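Local coordinates for protein aromatic amino acid aminotransferase I (Candida albicans WO-1, PDB 6HNU) that probably catalyses the pyridoxal-phosphate-dependent transfer of the amino group from aromatic L-amino acids to 2-oxoglutarate, at residues T59-T64 with K80-V85; P94-L99 with L339-L344. One frame throughout, in Å; residues are numbered along the deposited sequence.

In the fold
Followed from the N terminus, the chain first closes contact 1, where 59-64 meets 80-85 and the 15 residues between them form an irregular loop. A few residues after leaving strand 81-86 it opens contact 2, whose partner, 339-344 on helix 334-377, arrives only after 239 intervening residues that include every strand of the large central sheet. The two closures therefore follow in series, one short and one very long. In space they join: Ile83 of contact 1 rests on Ala342 of contact 2, and Val85 packs on Gln96. The small two-stranded sheet, the loop leading to helix 99-102 and the long helix pack together, and both contacts touch the second subunit.

Contact 1 of 2, residues T59-T64 with K80-V85; sequences TADIPT and KTTIEV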
# COMPACT_ATOMS: atom_id res chain seq x y z
N THR B 59 6.79 21.83 -1.16
CA THR B 59 7.08 22.53 0.12
C THR B 59 5.98 22.17 1.10
O THR B 59 4.90 21.76 0.66
CB THR B 59 7.20 24.05 -0.08
OG1 THR B 59 5.88 24.58 -0.24
CG2 THR B 59 8.05 24.42 -1.27
N ALA B 60 6.27 22.31 2.39
CA ALA B 60 5.26 22.28 3.46
C ALA B 60 5.60 23.33 4.52
O ALA B 60 6.79 23.59 4.76
CB ALA B 60 5.17 20.91 4.07
N ASP B 61 4.57 23.89 5.15
CA ASP B 61 4.72 24.78 6.32
C ASP B 61 4.41 23.94 7.55
O ASP B 61 3.36 23.26 7.55
CB ASP B 61 3.79 25.98 6.19
CG ASP B 61 4.20 26.97 5.12
OD1 ASP B 61 5.29 26.79 4.48
OD2 ASP B 61 3.42 27.93 4.97
N ILE B 62 5.35 23.91 8.50
CA ILE B 62 5.30 23.04 9.70
C ILE B 62 5.61 23.87 10.93
O ILE B 62 6.22 24.93 10.83
CB ILE B 62 6.27 21.86 9.51
CG1 ILE B 62 7.73 22.28 9.65
CG2 ILE B 62 5.97 21.21 8.16
CD1 ILE B 62 8.73 21.16 9.39
N PRO B 63 5.20 23.40 12.13
CA PRO B 63 5.53 24.11 13.37
C PRO B 63 7.00 23.97 13.76
O PRO B 63 7.70 23.12 13.15
CB PRO B 63 4.56 23.50 14.40
CG PRO B 63 4.25 22.13 13.86
CD PRO B 63 4.27 22.28 12.35
N THR B 64 7.46 24.78 14.74
CA THR B 64 8.89 24.92 15.10
C THR B 64 9.12 24.40 16.51
O THR B 64 8.42 24.77 17.45
CB THR B 64 9.40 26.36 14.91
OG1 THR B 64 8.60 27.22 15.72
CG2 THR B 64 9.34 26.78 13.46
N LYS B 80 6.17 28.78 12.40
CA LYS B 80 6.01 28.29 11.01
C LYS B 80 7.37 28.31 10.35
O LYS B 80 7.98 29.39 10.28
CB LYS B 80 5.06 29.13 10.16
CG LYS B 80 4.75 28.54 8.79
CD LYS B 80 3.47 29.11 8.16
CE LYS B 80 3.55 30.58 7.81
NZ LYS B 80 4.85 30.93 7.20
N THR B 81 7.82 27.16 9.89
CA THR B 81 8.99 27.08 8.97
C THR B 81 8.55 26.37 7.68
O THR B 81 7.66 25.48 7.74
CB THR B 81 10.20 26.47 9.68
OG1 THR B 81 11.38 26.79 8.93
CG2 THR B 81 10.11 24.98 9.87
N THR B 82 9.10 26.80 6.54
CA THR B 82 8.84 26.18 5.23
C THR B 82 9.98 25.20 4.93
O THR B 82 11.14 25.65 4.84
CB THR B 82 8.62 27.24 4.15
OG1 THR B 82 7.50 28.04 4.57
CG2 THR B 82 8.39 26.65 2.77
N ILE B 83 9.65 23.93 4.76
CA ILE B 83 10.61 22.91 4.25
C ILE B 83 10.35 22.78 2.74
O ILE B 83 9.20 22.85 2.31
CB ILE B 83 10.48 21.57 5.00
CG1 ILE B 83 9.02 21.12 5.09
CG2 ILE B 83 11.12 21.68 6.38
CD1 ILE B 83 8.78 19.70 5.54
N GLU B 84 11.42 22.58 1.99
CA GLU B 84 11.43 22.50 0.53
C GLU B 84 12.19 21.25 0.13
O GLU B 84 13.31 21.02 0.66
CB GLU B 84 12.10 23.73 -0.06
CG GLU B 84 11.35 25.01 0.23
CD GLU B 84 11.78 26.14 -0.70
OE1 GLU B 84 13.00 26.32 -0.82
OE2 GLU B 84 10.90 26.78 -1.34
N VAL B 85 11.56 20.44 -0.72
CA VAL B 85 12.25 19.37 -1.46
C VAL B 85 12.18 19.67 -2.96
O VAL B 85 11.13 19.49 -3.60
CB VAL B 85 11.68 17.99 -1.10
CG1 VAL B 85 12.54 16.93 -1.75
CG2 VAL B 85 11.64 17.81 0.43
O HOH W 1 4.65 29.84 4.15
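Asp61 meets Thr82 on the facing strand and Lys80, the residue just before that strand. Its CB lies 3.7 Å from Lys80 CD, against the aliphatic part of that lysine. A chi1 of -71° puts CG anti to the carbonyl carbon, and the near-zero chi2 (-4°) then sets the oxygens. The side chain of Thr82 lies alongside, pointing the same way. Thr82 OG1 donates to Asp61 OD1 over a short 2.5 Å, approaching from above the carboxylate plane, 45° out of it. The other oxygen, Asp61 OD2, faces Lys80 CD at 3.4 Å. The lysine chain, bent at chi3 and chi4, keeps NZ 4.0 Å from Asp61 OD2, beyond salt-bridge range; a water lies between the two, but so close to OD2 that the link is doubtful. The nearby positive charge would probably favour an ionised carboxylate.

Asp61 sits in one of two adjacent antiparallel strands joined by a long irregular loop. Ala60 with Ile83 and Ile62 with Thr81 are the hydrogen-bonded pairs, each joined by two backbone bonds; Thr59 with Glu84 and Asp61 with Thr82 are non-hydrogen-bonded. A strand of the second subunit pairs antiparallel with Thr59 to Asp61, extending the sheet across the dimer interface, where Thr59 OG1 bonds to Thr59 OG1 of that subunit.

On the face bearing Ala60, Ile62, Thr81 and Ile83, the contacts are largely apolar and turn toward helix 334-377. Ile62 CG1 reaches Thr81 CG2 at 3.6 Å, while Ile62 CD1 meets Ile83 CG2 at 3.9 Å, the two isoleucines crossing at about a right angle. Ile83 CG1 lies 4.0 Å from Ala60 CB. On the Asp61 face, Thr59 CG2 touches Glu84 CG, and the glutamate's OE2 forms a salt bridge with Lys57 of the same chain.

Contact 2 of 2, residues P94-L99 with L339-L344; sequences PDQIEL and LANALL
The carboxamide of Asn341 has Ile97 over one face and polar partners at its edge. Ile97 CG1 and CD1 both lie above the amide plane, with CG1 3.7 Å from Asn341 ND2, while CD1 also reaches Asn341 CB. At the edge, Asn341 ND2 donates to Asp95 O over 3.0 Å with an angle of 163° at the hydrogen. This bond lies in the planes of both groups and uses a lone pair of the carbonyl. A water takes a second bond from ND2, and Arg345 NE is bonded to OD1, so the amide is tied at both ends and its rotation is fixed.

The example is a loop docked on a helix: residues 94-98 are the last part of the loop between strand 81-86 and helix 99-102, with Glu98 at the N-cap position and Leu99 opening the helix, and they lie against the long helix 334-377 of this class-I, PLP-dependent aminotransferase. Asn341 points its side chain at the loop, its CG anti to the backbone N (chi1 -178°). Helix 112-126 adds Glu113, which touches both Ile97 and Asn341, and Ile83 and Val85 of strand 81-86 pack on Ala342.

The second flat group, the Gln96 amide, belongs to the loop. Its chain bends at chi2, and NE2 turns back to donate to Pro94 O at 3.1 Å, nearly in the plane of its own amide. Ala342 CB sits beyond the oxygen edge of this amide, 3.2 Å from Gln96 OE1.

Waters complete the join. One accepts from Gln96 NE2, weakly, and donates to Ala342 O. The water already bound to Asn341 ND2 bridges three groups, for it also accepts from Ile97 N and donates to Gln96 OE1 at 2.9 Å.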
# COMPACT_ATOMS: atom_id res chain seq x y z
N PRO B 94 21.13 19.85 3.00
CA PRO B 94 21.65 18.50 3.16
C PRO B 94 20.58 17.48 3.57
O PRO B 94 19.60 17.86 4.24
CB PRO B 94 22.69 18.65 4.29
CG PRO B 94 23.10 20.12 4.20
CD PRO B 94 21.81 20.83 3.88
N ASP B 95 20.79 16.24 3.15
CA ASP B 95 20.12 15.03 3.70
C ASP B 95 18.67 14.94 3.23
O ASP B 95 17.89 14.17 3.86
CB ASP B 95 20.24 15.02 5.23
CG ASP B 95 21.68 15.15 5.72
OD1 ASP B 95 22.48 14.33 5.30
OD2 ASP B 95 21.97 16.06 6.51
N GLN B 96 18.32 15.62 2.13
CA GLN B 96 16.94 15.56 1.55
C GLN B 96 16.85 14.42 0.53
O GLN B 96 17.89 13.95 0.02
CB GLN B 96 16.57 16.89 0.88
CG GLN B 96 16.57 18.07 1.85
CD GLN B 96 15.82 17.76 3.12
OE1 GLN B 96 14.61 17.51 3.11
NE2 GLN B 96 16.52 17.76 4.24
N ILE B 97 15.64 13.96 0.23
CA ILE B 97 15.44 12.93 -0.82
C ILE B 97 14.82 13.66 -2.01
O ILE B 97 13.58 13.83 -2.08
CB ILE B 97 14.64 11.70 -0.34
CG1 ILE B 97 14.89 11.39 1.15
CG2 ILE B 97 15.01 10.52 -1.22
CD1 ILE B 97 13.86 10.53 1.83
N GLU B 98 15.70 14.17 -2.87
CA GLU B 98 15.32 15.04 -4.00
C GLU B 98 14.30 14.28 -4.85
O GLU B 98 14.39 13.03 -4.93
CB GLU B 98 16.58 15.47 -4.78
CG GLU B 98 17.28 14.34 -5.50
CD GLU B 98 18.27 13.52 -4.71
OE1 GLU B 98 18.44 13.78 -3.50
OE2 GLU B 98 18.83 12.55 -5.30
N LEU B 99 13.33 15.00 -5.43
CA LEU B 99 12.15 14.35 -6.06
C LEU B 99 12.57 13.50 -7.27
O LEU B 99 11.84 12.57 -7.59
CB LEU B 99 11.13 15.40 -6.50
CG LEU B 99 10.63 16.35 -5.42
CD1 LEU B 99 9.61 17.30 -6.03
CD2 LEU B 99 10.03 15.56 -4.25
N LEU B 339 8.63 14.19 2.38
CA LEU B 339 8.13 15.25 3.29
C LEU B 339 8.39 14.81 4.73
O LEU B 339 8.76 15.67 5.49
CB LEU B 339 6.66 15.54 3.03
CG LEU B 339 6.35 16.40 1.80
CD1 LEU B 339 4.83 16.47 1.57
CD2 LEU B 339 6.93 17.80 1.96
N ALA B 340 8.24 13.53 5.10
CA ALA B 340 8.48 13.06 6.49
C ALA B 340 9.97 13.22 6.81
O ALA B 340 10.34 13.74 7.87
CB ALA B 340 8.03 11.61 6.66
N ASN B 341 10.82 12.79 5.92
CA ASN B 341 12.28 12.98 6.05
C ASN B 341 12.62 14.47 6.25
O ASN B 341 13.46 14.77 7.12
CB ASN B 341 13.00 12.38 4.86
CG ASN B 341 14.50 12.51 4.99
OD1 ASN B 341 15.13 11.83 5.80
ND2 ASN B 341 15.06 13.40 4.20
N ALA B 342 12.02 15.36 5.47
CA ALA B 342 12.28 16.83 5.53
C ALA B 342 11.83 17.37 6.89
O ALA B 342 12.63 18.03 7.56
CB ALA B 342 11.62 17.51 4.38
N LEU B 343 10.63 16.99 7.35
CA LEU B 343 10.09 17.44 8.65
C LEU B 343 10.99 16.91 9.77
O LEU B 343 11.40 17.72 10.61
CB LEU B 343 8.63 17.02 8.78
CG LEU B 343 7.99 17.31 10.14
CD1 LEU B 343 6.49 17.55 9.98
CD2 LEU B 343 8.27 16.17 11.10
N LEU B 344 11.34 15.62 9.77
CA LEU B 344 12.07 15.02 10.91
C LEU B 344 13.48 15.60 10.99
O LEU B 344 13.96 15.79 12.12
CB LEU B 344 12.07 13.49 10.76
CG LEU B 344 10.70 12.82 10.93
CD1 LEU B 344 10.74 11.40 10.41
CD2 LEU B 344 10.24 12.84 12.37
O HOH W 2 13.52 15.05 2.16
O HOH W 3 14.97 19.00 6.49